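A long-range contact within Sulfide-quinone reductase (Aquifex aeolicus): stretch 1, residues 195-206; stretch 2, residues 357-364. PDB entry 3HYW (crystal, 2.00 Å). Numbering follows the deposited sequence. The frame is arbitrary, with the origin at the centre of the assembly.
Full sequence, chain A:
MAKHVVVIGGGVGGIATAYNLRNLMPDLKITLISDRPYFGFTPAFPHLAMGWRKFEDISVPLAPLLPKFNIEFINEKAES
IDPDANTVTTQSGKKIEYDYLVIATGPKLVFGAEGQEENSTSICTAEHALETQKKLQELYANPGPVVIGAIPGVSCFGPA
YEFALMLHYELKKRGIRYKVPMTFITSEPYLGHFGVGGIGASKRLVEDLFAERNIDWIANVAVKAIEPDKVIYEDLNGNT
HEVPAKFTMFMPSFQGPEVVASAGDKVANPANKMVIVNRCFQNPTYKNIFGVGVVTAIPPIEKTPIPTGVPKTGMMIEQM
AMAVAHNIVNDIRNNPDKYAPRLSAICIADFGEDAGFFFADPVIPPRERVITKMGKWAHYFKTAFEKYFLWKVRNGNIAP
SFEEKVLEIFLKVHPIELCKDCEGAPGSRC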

# COMPACT_ATOMS: atom_id res chain seq x y z
N GLY A 195 -3.13 16.68 -9.33
CA GLY A 195 -4.26 17.54 -9.71
C GLY A 195 -5.27 16.82 -10.60
O GLY A 195 -6.11 17.46 -11.24
N VAL A 196 -5.20 15.49 -10.65
CA VAL A 196 -6.12 14.70 -11.47
C VAL A 196 -6.80 13.54 -10.72
O VAL A 196 -7.46 12.70 -11.34
N GLY A 197 -6.62 13.51 -9.40
CA GLY A 197 -7.14 12.42 -8.57
C GLY A 197 -6.41 11.10 -8.80
O GLY A 197 -6.99 10.02 -8.66
N GLY A 198 -5.14 11.19 -9.15
CA GLY A 198 -4.32 10.01 -9.40
C GLY A 198 -4.52 9.44 -10.79
O GLY A 198 -5.52 9.71 -11.46
N ILE A 199 -3.53 8.66 -11.23
CA ILE A 199 -3.60 7.93 -12.49
C ILE A 199 -3.28 6.49 -12.16
O ILE A 199 -2.14 6.15 -11.87
N GLY A 200 -4.31 5.64 -12.20
CA GLY A 200 -4.18 4.26 -11.74
C GLY A 200 -3.60 4.25 -10.34
O GLY A 200 -3.99 5.06 -9.50
N ALA A 201 -2.64 3.37 -10.10
CA ALA A 201 -1.96 3.30 -8.81
C ALA A 201 -0.74 4.22 -8.72
O ALA A 201 0.31 3.82 -8.21
N SER A 202 -0.88 5.47 -9.17
CA SER A 202 0.21 6.46 -9.11
C SER A 202 0.63 6.83 -7.68
O SER A 202 1.80 7.11 -7.44
N LYS A 203 -0.32 6.83 -6.75
CA LYS A 203 -0.03 7.13 -5.35
C LYS A 203 0.89 6.05 -4.77
O LYS A 203 1.94 6.36 -4.22
N ARG A 204 0.47 4.80 -4.92
CA ARG A 204 1.22 3.63 -4.48
C ARG A 204 2.61 3.58 -5.14
O ARG A 204 3.60 3.27 -4.48
N LEU A 205 2.66 3.90 -6.43
CA LEU A 205 3.90 3.94 -7.21
C LEU A 205 4.89 4.99 -6.71
O LEU A 205 6.07 4.70 -6.53
N VAL A 206 4.42 6.22 -6.53
CA VAL A 206 5.28 7.33 -6.11
C VAL A 206 5.72 7.16 -4.65
O VAL A 206 6.86 7.45 -4.30
N PHE A 357 5.91 6.36 -16.52
CA PHE A 357 5.02 6.54 -17.65
C PHE A 357 3.60 6.54 -17.14
O PHE A 357 3.16 5.58 -16.51
N PHE A 358 2.89 7.63 -17.40
CA PHE A 358 1.49 7.78 -17.05
C PHE A 358 0.69 8.08 -18.30
O PHE A 358 1.10 8.88 -19.15
N PHE A 359 -0.44 7.38 -18.45
CA PHE A 359 -1.38 7.64 -19.53
C PHE A 359 -2.77 7.64 -18.93
O PHE A 359 -3.13 6.71 -18.22
N ALA A 360 -3.52 8.70 -19.21
CA ALA A 360 -4.90 8.82 -18.74
C ALA A 360 -5.79 9.28 -19.89
O ALA A 360 -5.53 10.31 -20.51
N ASP A 361 -6.83 8.50 -20.18
CA ASP A 361 -7.73 8.78 -21.30
C ASP A 361 -9.21 8.70 -20.93
O ASP A 361 -9.75 7.60 -20.75
N PRO A 362 -9.89 9.86 -20.82
CA PRO A 362 -9.29 11.20 -20.82
C PRO A 362 -8.68 11.50 -19.46
O PRO A 362 -8.79 10.69 -18.54
N VAL A 363 -8.02 12.65 -19.33
CA VAL A 363 -7.44 13.04 -18.04
C VAL A 363 -8.57 13.32 -17.03
O VAL A 363 -8.50 12.89 -15.88
N ILE A 364 -9.61 14.01 -17.48
CA ILE A 364 -10.77 14.30 -16.64
C ILE A 364 -11.72 13.09 -16.62
O ILE A 364 -12.18 12.65 -17.67

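Segments far apart in sequence are often held together by nothing more than the fit of their apolar side chains, with polar groups satisfied within each segment or by other neighbours. The contact between residues 195-206 and 357-364 of sulfide-quinone reductase is a compact example. Any two touching residues lie at least 153 positions apart in the sequence, no hydrogen bond crosses between the stretches, and the buried surface is 353 Å² summed over both sides; four of the closest contacts are between apolar side chains.

The apolar packing is centred on Phe358 and Ile199. In the strand 357-361, side chains alternate: Phe358 and Ala360 direct their CA-to-CB bonds toward the other stretch, whereas those of Phe357 and Phe359 point away. Phe358, with chi1 in the m well (-56°) and chi2 at -84°, has the largest covered area of any residue here. Its ring is approached obliquely by three residues of stretch 1. Ser202 CB lies 3.7 Å from Phe358 CE1, and Leu205 CD2 lies 4.1 Å from Phe358 CZ, so the first turn of the helix supplies two of the neighbours. Leu205 has chi1 t, but its chi2 of 149° falls between wells. The third neighbour, Ile199, comes from the loop before the helix. Its m, t rotamer (chi1 -64°, chi2 158°) carries Ile199 CD1 to 4.0 Å from Phe358 CB, while Ile199 CG1 sits 4.2 Å from Ala360 CB. A single branched side chain thus spans two inward-pointing positions of the strand, and the CA atoms of Ile199 and Ala360 are 6.4 Å apart.

A second, smaller apolar contact joins Val196, earlier in the same loop as Ile199, to Val363, just after the strand. Val196, chi1 m (-58°), points toward stretch 2 and brings its CG1 to 3.5 Å from CG1 of Val363, a close methyl-to-methyl approach. Val363 is set sideways, yet its t rotamer (chi1 -172°) still places that methyl within reach. It follows Pro362, whose preceding peptide bond is cis.

Contacts with polar atoms are of a different kind. Although the CA-to-CB bond of Phe359 points away, its backbone takes part: Ile199 CG2 packs 3.6 Å from Phe359 O, a van der Waals contact of a methyl against a carbonyl. The hydroxyl of Ser202 serves stretch 1 itself. With chi1 p (58°), Ser202 OG accepts a hydrogen bond from Ile199 N at 2.9 Å, and the N-H...O angle of 171° is nearly straight. This bond ties the loop to the start of the helix, linking two of the residues that meet Phe358; the hydroxyl is also bonded elsewhere in the structure. Asp361, by contrast, lies out of reach of stretch 1, and both its carboxylate oxygens find partners elsewhere.

The glycines of the loop add no side chains to the contact. Gly195, Gly197, Gly198 and Gly200 all have positive phi, which by itself favours glycine, and between them Val196 and Ile199 are the loop residues that point toward stretch 2.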

# COMPACT_ATOMS: atom_id res chain seq x y z
CB VAL A 196 -5.43 14.15 -12.77
CG1 VAL A 196 -4.86 15.28 -13.61
CG2 VAL A 196 -4.34 13.15 -12.41
CB ILE A 199 -2.62 8.50 -13.55
CG1 ILE A 199 -3.00 9.95 -13.91
CG2 ILE A 199 -2.63 7.64 -14.81
CD1 ILE A 199 -1.86 10.77 -14.50
CB ALA A 201 -1.58 1.84 -8.51
CB SER A 202 -0.16 7.73 -9.89
OG SER A 202 -1.35 8.31 -9.40
CB LYS A 203 -1.33 7.23 -4.55
CG LYS A 203 -1.15 7.35 -3.04
CD LYS A 203 -2.48 7.15 -2.33
CE LYS A 203 -2.33 7.30 -0.83
NZ LYS A 203 -3.43 6.58 -0.12
CB ARG A 204 0.41 2.36 -4.80
CG ARG A 204 0.79 1.10 -4.04
CD ARG A 204 -0.42 0.15 -3.94
NE ARG A 204 -1.09 0.28 -2.64
CZ ARG A 204 -2.39 0.09 -2.42
NH1 ARG A 204 -3.22 -0.24 -3.40
NH2 ARG A 204 -2.88 0.23 -1.19
CB LEU A 205 3.58 4.19 -8.70
CG LEU A 205 4.70 4.17 -9.76
CD1 LEU A 205 4.15 3.69 -11.11
CD2 LEU A 205 5.40 5.52 -9.93
CB VAL A 206 4.63 8.72 -6.32
CG1 VAL A 206 5.53 9.83 -5.79
CG2 VAL A 206 4.35 8.95 -7.80
CB PHE A 357 5.22 5.43 -18.69
CG PHE A 357 4.32 5.56 -19.89
CD1 PHE A 357 4.72 6.30 -21.00
CD2 PHE A 357 3.08 4.92 -19.92
CE1 PHE A 357 3.88 6.41 -22.11
CE2 PHE A 357 2.24 5.03 -21.02
CZ PHE A 357 2.64 5.78 -22.12
CB PHE A 358 1.30 8.88 -15.99
CG PHE A 358 2.11 8.66 -14.74
CD1 PHE A 358 1.64 7.84 -13.72
CD2 PHE A 358 3.38 9.24 -14.60
CE1 PHE A 358 2.40 7.61 -12.57
CE2 PHE A 358 4.15 9.02 -13.46
CZ PHE A 358 3.65 8.20 -12.44
CB PHE A 359 -1.27 6.56 -20.63
CG PHE A 359 -2.31 6.68 -21.72
CD1 PHE A 359 -3.21 5.64 -21.96
CD2 PHE A 359 -2.41 7.84 -22.49
CE1 PHE A 359 -4.17 5.74 -22.96
CE2 PHE A 359 -3.38 7.95 -23.49
CZ PHE A 359 -4.26 6.90 -23.72
CB ALA A 360 -4.98 9.79 -17.57
CB ASP A 361 -7.43 7.83 -22.47
CG ASP A 361 -8.39 8.03 -23.65
OD1 ASP A 361 -8.73 9.19 -23.95
OD2 ASP A 361 -8.80 7.02 -24.26
CB PRO A 362 -10.49 12.13 -21.08
CG PRO A 362 -11.64 11.22 -21.45
CD PRO A 362 -11.36 9.93 -20.77
CB VAL A 363 -6.48 14.25 -18.18
CG1 VAL A 363 -5.76 14.52 -16.88
CG2 VAL A 363 -5.44 13.95 -19.23
CB ILE A 364 -11.50 15.58 -17.13
CG1 ILE A 364 -10.54 16.78 -17.13
CG2 ILE A 364 -12.74 15.86 -16.28
CD1 ILE A 364 -11.01 17.96 -17.99